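Local coordinates for suppressor of fused homolog (PDB 6LPH), which probably binds transcription factors and nuclear localization sequences and sequesters its partners, and is seen here as its N-terminal part, from a complex with Fu, at residues H24-Y29 / Q180-I184; V175-L181 / D192-I196. All blocks are in the same frame, centred on the assembly; numbering follows the deposited sequence.

Interaction 1. Residues H24-Y29 / Q180-I184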
ATOM      1  N   HIS A  24     -16.838   2.173   1.962  1.00 14.88           N
ATOM      2  CA  HIS A  24     -16.164   2.776   0.804  1.00 14.73           C
ATOM      3  C   HIS A  24     -15.578   1.740  -0.129  1.00 15.46           C
ATOM      4  O   HIS A  24     -15.763   1.820  -1.355  1.00 14.80           O
ATOM      5  CB  HIS A  24     -15.066   3.720   1.280  1.00 12.68           C
ATOM      6  CG  HIS A  24     -14.481   4.568   0.192  1.00 14.74           C
ATOM      7  ND1 HIS A  24     -15.243   5.266  -0.675  1.00 18.00           N
ATOM      8  CD2 HIS A  24     -13.152   4.845  -0.141  1.00 15.96           C
ATOM      9  CE1 HIS A  24     -14.442   5.943  -1.534  1.00 16.12           C
ATOM     10  NE2 HIS A  24     -13.168   5.692  -1.199  1.00 17.34           N
ATOM     11  N   LEU A  25     -14.846   0.773   0.431  1.00 15.39           N
ATOM     12  CA  LEU A  25     -14.274  -0.315  -0.395  1.00 15.22           C
ATOM     13  C   LEU A  25     -15.359  -1.165  -1.069  1.00 16.45           C
ATOM     14  O   LEU A  25     -15.165  -1.668  -2.190  1.00 15.70           O
ATOM     15  CB  LEU A  25     -13.332  -1.203   0.407  1.00 15.68           C
ATOM     16  CG  LEU A  25     -12.029  -0.523   0.865  1.00 16.58           C
ATOM     17  CD1 LEU A  25     -11.218  -1.396   1.829  1.00 14.68           C
ATOM     18  CD2 LEU A  25     -11.199  -0.138  -0.358  1.00 17.89           C
ATOM     19  N   GLY A  26     -16.496  -1.326  -0.394  1.00 16.51           N
ATOM     20  CA  GLY A  26     -17.633  -2.070  -0.981  1.00 19.30           C
ATOM     21  C   GLY A  26     -18.225  -1.413  -2.233  1.00 18.50           C
ATOM     22  O   GLY A  26     -18.739  -2.093  -3.151  1.00 18.84           O
ATOM     23  N   GLN A  27     -18.140  -0.090  -2.283  1.00 18.90           N
ATOM     24  CA  GLN A  27     -18.653   0.684  -3.413  1.00 18.90           C
ATOM     25  C   GLN A  27     -17.683   0.616  -4.576  1.00 17.21           C
ATOM     26  O   GLN A  27     -18.077   0.644  -5.746  1.00 18.18           O
ATOM     27  CB  GLN A  27     -18.783   2.151  -3.021  1.00 21.65           C
ATOM     28  CG  GLN A  27     -19.801   2.414  -1.928  1.00 27.31           C
ATOM     29  CD  GLN A  27     -21.217   2.535  -2.440  1.00 34.96           C
ATOM     30  OE1 GLN A  27     -21.893   3.518  -2.149  1.00 57.34           O
ATOM     31  NE2 GLN A  27     -21.680   1.552  -3.191  1.00 32.80           N
ATOM     32  N   VAL A  28     -16.403   0.558  -4.241  1.00 14.95           N
ATOM     33  CA  VAL A  28     -15.361   0.556  -5.240  1.00 16.57           C
ATOM     34  C   VAL A  28     -15.193  -0.877  -5.787  1.00 14.85           C
ATOM     35  O   VAL A  28     -14.913  -1.081  -6.965  1.00 14.66           O
ATOM     36  CB  VAL A  28     -14.042   1.122  -4.638  1.00 16.46           C
ATOM     37  CG1 VAL A  28     -12.835   0.886  -5.564  1.00 16.91           C
ATOM     38  CG2 VAL A  28     -14.182   2.608  -4.387  1.00 22.08           C
ATOM     39  N   TYR A  29     -15.403  -1.870  -4.938  1.00 14.98           N
ATOM     40  CA  TYR A  29     -15.226  -3.273  -5.336  1.00 13.57           C
ATOM     41  C   TYR A  29     -16.497  -4.048  -5.033  1.00 16.68           C
ATOM     42  O   TYR A  29     -16.475  -4.943  -4.178  1.00 18.17           O
ATOM     43  CB  TYR A  29     -14.065  -3.898  -4.550  1.00 13.99           C
ATOM     44  CG  TYR A  29     -12.666  -3.521  -5.035  1.00 14.90           C
ATOM     45  CD1 TYR A  29     -11.852  -2.639  -4.283  1.00 13.43           C
ATOM     46  CD2 TYR A  29     -12.147  -4.062  -6.209  1.00 15.93           C
ATOM     47  CE1 TYR A  29     -10.587  -2.308  -4.719  1.00 14.18           C
ATOM     48  CE2 TYR A  29     -10.880  -3.730  -6.663  1.00 15.47           C
ATOM     49  CZ  TYR A  29     -10.102  -2.854  -5.907  1.00 16.11           C
ATOM     50  OH  TYR A  29      -8.836  -2.511  -6.328  1.00 16.72           O
ATOM     51  N   GLN A 180      -8.456   5.601  -7.103  1.00 16.57           N
ATOM     52  CA  GLN A 180      -9.792   5.016  -6.895  1.00 17.15           C
ATOM     53  C   GLN A 180     -10.396   5.488  -5.591  1.00 16.66           C
ATOM     54  O   GLN A 180     -11.591   5.818  -5.518  1.00 18.59           O
ATOM     55  CB  GLN A 180      -9.652   3.506  -6.730  1.00 18.07           C
ATOM     56  CG  GLN A 180     -10.231   2.726  -7.832  1.00 19.80           C
ATOM     57  CD  GLN A 180      -9.937   1.265  -7.683  1.00 17.67           C
ATOM     58  OE1 GLN A 180      -8.947   0.867  -7.041  1.00 16.87           O
ATOM     59  NE2 GLN A 180     -10.796   0.441  -8.275  1.00 19.32           N
ATOM     60  N   LEU A 181      -9.583   5.464  -4.541  1.00 15.32           N
ATOM     61  CA  LEU A 181     -10.139   5.637  -3.190  1.00 17.19           C
ATOM     62  C   LEU A 181     -10.246   7.090  -2.779  1.00 16.63           C
ATOM     63  O   LEU A 181     -11.141   7.442  -2.022  1.00 17.38           O
ATOM     64  CB  LEU A 181      -9.365   4.841  -2.146  1.00 15.84           C
ATOM     65  CG  LEU A 181      -9.264   3.337  -2.434  1.00 16.24           C
ATOM     66  CD1 LEU A 181      -8.577   2.632  -1.282  1.00 15.52           C
ATOM     67  CD2 LEU A 181     -10.638   2.752  -2.709  1.00 17.68           C
ATOM     68  N   GLY A 182      -9.317   7.912  -3.271  1.00 14.68           N
ATOM     69  CA  GLY A 182      -9.319   9.342  -2.966  1.00 19.04           C
ATOM     70  C   GLY A 182      -9.275   9.638  -1.468  1.00 18.46           C
ATOM     71  O   GLY A 182      -8.478   9.074  -0.727  1.00 17.36           O
ATOM     72  N   CYS A 183     -10.148  10.529  -1.014  1.00 17.35           N
ATOM     73  CA  CYS A 183     -10.139  10.930   0.385  1.00 18.77           C
ATOM     74  C   CYS A 183     -11.599  10.915   0.822  1.00 18.15           C
ATOM     75  O   CYS A 183     -12.461  11.294   0.049  1.00 19.12           O
ATOM     76  CB  CYS A 183      -9.529  12.336   0.528  1.00 20.97           C
ATOM     77  SG  CYS A 183      -7.864  12.532  -0.204  1.00 35.50           S
ATOM     78  N   ILE A 184     -11.878  10.443   2.032  1.00 17.23           N
ATOM     79  CA  ILE A 184     -13.262  10.345   2.496  1.00 18.15           C
ATOM     80  C   ILE A 184     -13.431  10.930   3.898  1.00 19.06           C
ATOM     81  O   ILE A 184     -12.450  11.064   4.663  1.00 17.83           O
ATOM     82  CB  ILE A 184     -13.776   8.891   2.529  1.00 18.01           C
ATOM     83  CG1 ILE A 184     -13.050   8.075   3.629  1.00 17.19           C
ATOM     84  CG2 ILE A 184     -13.619   8.203   1.159  1.00 17.74           C
ATOM     85  CD1 ILE A 184     -13.557   6.643   3.761  1.00 16.09           C
TER

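Interaction 2. Residues V175-L181 / D192-I196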
ATOM      1  N   VAL A 175       4.736   9.072  -2.410  1.00 14.96           N
ATOM      2  CA  VAL A 175       3.357   9.021  -1.921  1.00 15.43           C
ATOM      3  C   VAL A 175       2.420   9.783  -2.862  1.00 14.80           C
ATOM      4  O   VAL A 175       2.627  10.959  -3.154  1.00 14.60           O
ATOM      5  CB  VAL A 175       3.223   9.582  -0.485  1.00 16.10           C
ATOM      6  CG1 VAL A 175       1.771   9.477   0.017  1.00 15.17           C
ATOM      7  CG2 VAL A 175       4.168   8.844   0.458  1.00 15.83           C
ATOM      8  N   ALA A 176       1.411   9.074  -3.366  1.00 14.73           N
ATOM      9  CA  ALA A 176       0.421   9.654  -4.272  1.00 14.06           C
ATOM     10  C   ALA A 176      -0.960   9.490  -3.671  1.00 14.03           C
ATOM     11  O   ALA A 176      -1.143   8.700  -2.729  1.00 13.06           O
ATOM     12  CB  ALA A 176       0.493   8.972  -5.649  1.00 15.63           C
ATOM     13  N   GLN A 177      -1.929  10.252  -4.186  1.00 16.09           N
ATOM     14  CA  GLN A 177      -3.303  10.040  -3.782  1.00 15.86           C
ATOM     15  C   GLN A 177      -3.779   8.787  -4.518  1.00 14.05           C
ATOM     16  O   GLN A 177      -3.563   8.668  -5.713  1.00 15.22           O
ATOM     17  CB  GLN A 177      -4.191  11.219  -4.151  1.00 17.08           C
ATOM     18  CG  GLN A 177      -5.608  10.981  -3.638  1.00 19.81           C
ATOM     19  CD  GLN A 177      -6.529  12.115  -3.968  1.00 25.98           C
ATOM     20  OE1 GLN A 177      -6.259  12.922  -4.857  1.00 38.05           O
ATOM     21  NE2 GLN A 177      -7.619  12.190  -3.257  1.00 32.34           N
ATOM     22  N   ASP A 178      -4.386   7.852  -3.799  1.00 13.18           N
ATOM     23  CA  ASP A 178      -5.006   6.683  -4.431  1.00 13.46           C
ATOM     24  C   ASP A 178      -6.093   7.127  -5.437  1.00 14.30           C
ATOM     25  O   ASP A 178      -7.067   7.753  -5.048  1.00 14.87           O
ATOM     26  CB  ASP A 178      -5.572   5.712  -3.361  1.00 13.02           C
ATOM     27  CG  ASP A 178      -6.032   4.395  -3.963  1.00 13.84           C
ATOM     28  OD1 ASP A 178      -5.440   3.361  -3.591  1.00 13.83           O
ATOM     29  OD2 ASP A 178      -6.959   4.391  -4.821  1.00 14.51           O
ATOM     30  N   PRO A 179      -5.922   6.795  -6.731  1.00 14.97           N
ATOM     31  CA  PRO A 179      -6.810   7.287  -7.790  1.00 16.90           C
ATOM     32  C   PRO A 179      -8.266   6.797  -7.653  1.00 16.61           C
ATOM     33  O   PRO A 179      -9.191   7.499  -8.057  1.00 19.22           O
ATOM     34  CB  PRO A 179      -6.167   6.727  -9.080  1.00 17.81           C
ATOM     35  CG  PRO A 179      -5.412   5.517  -8.633  1.00 17.79           C
ATOM     36  CD  PRO A 179      -4.928   5.821  -7.238  1.00 15.31           C
ATOM     37  N   GLN A 180      -8.456   5.601  -7.103  1.00 16.57           N
ATOM     38  CA  GLN A 180      -9.792   5.016  -6.895  1.00 17.15           C
ATOM     39  C   GLN A 180     -10.396   5.488  -5.591  1.00 16.66           C
ATOM     40  O   GLN A 180     -11.591   5.818  -5.518  1.00 18.59           O
ATOM     41  CB  GLN A 180      -9.652   3.506  -6.730  1.00 18.07           C
ATOM     42  CG  GLN A 180     -10.231   2.726  -7.832  1.00 19.80           C
ATOM     43  CD  GLN A 180      -9.937   1.265  -7.683  1.00 17.67           C
ATOM     44  OE1 GLN A 180      -8.947   0.867  -7.041  1.00 16.87           O
ATOM     45  NE2 GLN A 180     -10.796   0.441  -8.275  1.00 19.32           N
ATOM     46  N   LEU A 181      -9.583   5.464  -4.541  1.00 15.32           N
ATOM     47  CA  LEU A 181     -10.139   5.637  -3.190  1.00 17.19           C
ATOM     48  C   LEU A 181     -10.246   7.090  -2.779  1.00 16.63           C
ATOM     49  O   LEU A 181     -11.141   7.442  -2.022  1.00 17.38           O
ATOM     50  CB  LEU A 181      -9.365   4.841  -2.146  1.00 15.84           C
ATOM     51  CG  LEU A 181      -9.264   3.337  -2.434  1.00 16.24           C
ATOM     52  CD1 LEU A 181      -8.577   2.632  -1.282  1.00 15.52           C
ATOM     53  CD2 LEU A 181     -10.638   2.752  -2.709  1.00 17.68           C
ATOM     54  N   ASP A 192      -7.487  10.240   4.240  1.00 15.56           N
ATOM     55  CA  ASP A 192      -6.906  10.291   2.882  1.00 17.02           C
ATOM     56  C   ASP A 192      -6.369   8.891   2.583  1.00 14.77           C
ATOM     57  O   ASP A 192      -5.773   8.285   3.457  1.00 16.68           O
ATOM     58  CB  ASP A 192      -5.662  11.204   2.878  1.00 18.39           C
ATOM     59  CG  ASP A 192      -5.997  12.681   2.873  1.00 24.67           C
ATOM     60  OD1 ASP A 192      -7.193  13.024   2.824  1.00 30.13           O
ATOM     61  OD2 ASP A 192      -5.054  13.517   2.898  1.00 30.65           O
ATOM     62  N   PHE A 193      -6.508   8.389   1.361  1.00 12.71           N
ATOM     63  CA  PHE A 193      -5.827   7.128   1.003  1.00 12.17           C
ATOM     64  C   PHE A 193      -4.503   7.447   0.322  1.00 12.41           C
ATOM     65  O   PHE A 193      -4.476   7.949  -0.810  1.00 12.36           O
ATOM     66  CB  PHE A 193      -6.755   6.212   0.193  1.00 12.84           C
ATOM     67  CG  PHE A 193      -7.912   5.689   1.018  1.00 14.34           C
ATOM     68  CD1 PHE A 193      -9.129   6.407   1.111  1.00 15.25           C
ATOM     69  CD2 PHE A 193      -7.767   4.540   1.763  1.00 11.63           C
ATOM     70  CE1 PHE A 193     -10.178   5.948   1.918  1.00 14.55           C
ATOM     71  CE2 PHE A 193      -8.803   4.083   2.581  1.00 15.69           C
ATOM     72  CZ  PHE A 193     -10.008   4.775   2.660  1.00 12.84           C
ATOM     73  N   CYS A 194      -3.397   7.208   1.051  1.00 12.96           N
ATOM     74  CA  CYS A 194      -2.066   7.552   0.572  1.00 12.33           C
ATOM     75  C   CYS A 194      -1.459   6.333  -0.104  1.00 12.80           C
ATOM     76  O   CYS A 194      -1.080   5.349   0.560  1.00 11.62           O
ATOM     77  CB  CYS A 194      -1.178   8.016   1.732  1.00 14.13           C
ATOM     78  SG  CYS A 194      -1.703   9.644   2.301  1.00 18.43           S
ATOM     79  N   GLN A 195      -1.363   6.399  -1.429  1.00 11.97           N
ATOM     80  CA  GLN A 195      -0.836   5.267  -2.177  1.00 11.90           C
ATOM     81  C   GLN A 195       0.675   5.357  -2.279  1.00 12.88           C
ATOM     82  O   GLN A 195       1.250   6.332  -2.800  1.00 13.02           O
ATOM     83  CB  GLN A 195      -1.446   5.180  -3.572  1.00 12.47           C
ATOM     84  CG  GLN A 195      -1.002   3.941  -4.350  1.00 11.55           C
ATOM     85  CD  GLN A 195      -1.649   3.873  -5.706  1.00 12.30           C
ATOM     86  OE1 GLN A 195      -2.884   3.870  -5.825  1.00 13.49           O
ATOM     87  NE2 GLN A 195      -0.830   3.839  -6.746  1.00 11.97           N
ATOM     88  N   ILE A 196       1.310   4.306  -1.789  1.00 14.00           N
ATOM     89  CA  ILE A 196       2.748   4.185  -1.837  1.00 14.35           C
ATOM     90  C   ILE A 196       3.139   3.725  -3.247  1.00 13.07           C
ATOM     91  O   ILE A 196       2.458   2.873  -3.840  1.00 13.02           O
ATOM     92  CB  ILE A 196       3.185   3.251  -0.680  1.00 19.60           C
ATOM     93  CG1 ILE A 196       3.511   4.072   0.571  1.00 21.15           C
ATOM     94  CG2 ILE A 196       4.473   2.524  -0.945  1.00 22.81           C
ATOM     95  CD1 ILE A 196       2.657   5.268   0.814  1.00 22.91           C
TER

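Interaction 1. Residues H24-Y29 / Q180-I184
The last turn of helix 16-28 lies over the loop 180-182 and the start of the strand at Cys183 and Ile184, and the two backbones come nearest at Val28 and Gln180, whose CA atoms are 7.3 Å apart. His24 hydrogen-bonds across the contact. Its NE2 donates to Leu181 O at 2.8 Å, in the carbonyl plane and on a lone pair. The oxygen sits near the ring edge, 18° out of the ring plane. With CG anti to the backbone N (chi1 -170°), the imidazole reaches from the helix to this carbonyl. One face of the same ring takes a CH-pi contact: Ile184 CG2 stands over its centre, 3.5 Å from the centroid. With an alanine here in place of His24, Leu181 O would probably lose this donor, and a gap would probably open beside Ile184 CG2. Further along the helix, Leu25 CD2 meets Leu181 CD2 at 3.8 Å. Val28 CG2 touches the same Leu181 methyl. Val28 CG1 rests against the amide end of Gln180, 3.4 Å from NE2. The Tyr29 ring and the Gln180 amide are steeply inclined, their planes 76° apart. Their polar ends are held from elsewhere: Tyr29 OH bonds to His73 ND1, and Gln180 OE1 accepts from Arg107 NH2. Leu25 and Leu181 both also touch Ile75 of strand 71-77. This is helix-on-sheet packing in the SUFU N-terminal part, with one imidazole tying the C-terminal turn of the helix to a break in a sheet strand.

Interaction 2. Residues V175-L181 / D192-I196
Ala176 and Gln195 face each other as an antiparallel hydrogen-bonded pair, with Ala176 N to Gln195 O at 2.8 Å and Gln195 N to Ala176 O at 2.7 Å. Val175 with Ile196 and Gln177 with Cys194 are the non-hydrogen-bonded pairs around it. Asp178 N then donates to Phe193 O at 3.0 Å, one step past the regular strand. Val175 splits its branches: CG1 meets Cys194 CB at 3.7 Å, and CG2 meets Ile196 CD1. Phe193 packs on Leu181, whose CD1 lies over one ring face, 4.1 Å from the centroid. The turn that brings Leu181 there is fixed by Asp178. Its CG is anti to the backbone N (chi1 -171°), and from there OD2 accepts from Gln180 N, an Asx turn, and from Leu181 N at 2.8 Å, which comes from above the carboxylate plane. Asp178 OD1 and Gln195 OE1, both acceptors, lie 3.4 Å apart. Each has its own partners: Thr105 OG1 and His73 NE2 for Asp178 OD1, Arg107 NE for Gln195 OE1. Arg107 also forms a salt bridge with Asp178 OD2, while Gln195 NE2 bonds to Trp229 O. Strand 189-199 runs between strands 172-186 and 97-109, and Phe193 also touches Ile21 of helix 16-28.

The centres of interactions 1 and 2 lie about 11 Å apart, and the two contacts share Gln180 and Leu181. Helix 16-28 comes first in the chain. Strands 172-186 and 189-199 follow much later as a hairpin within the mixed sheet. Interaction 2 pairs the two hairpin strands, and interaction 1 sets the helix against the break in the first of them. The contacts also touch directly, with a probable hydrogen bond from Phe193 N to Gly182 O at 3.0 Å. Arg107, from strand 97-109, reaches residues of both. Interaction 2 holds the hairpin within the mixed sheet of this N-terminal part of the protein, and interaction 1 adds the N-terminal helix to it.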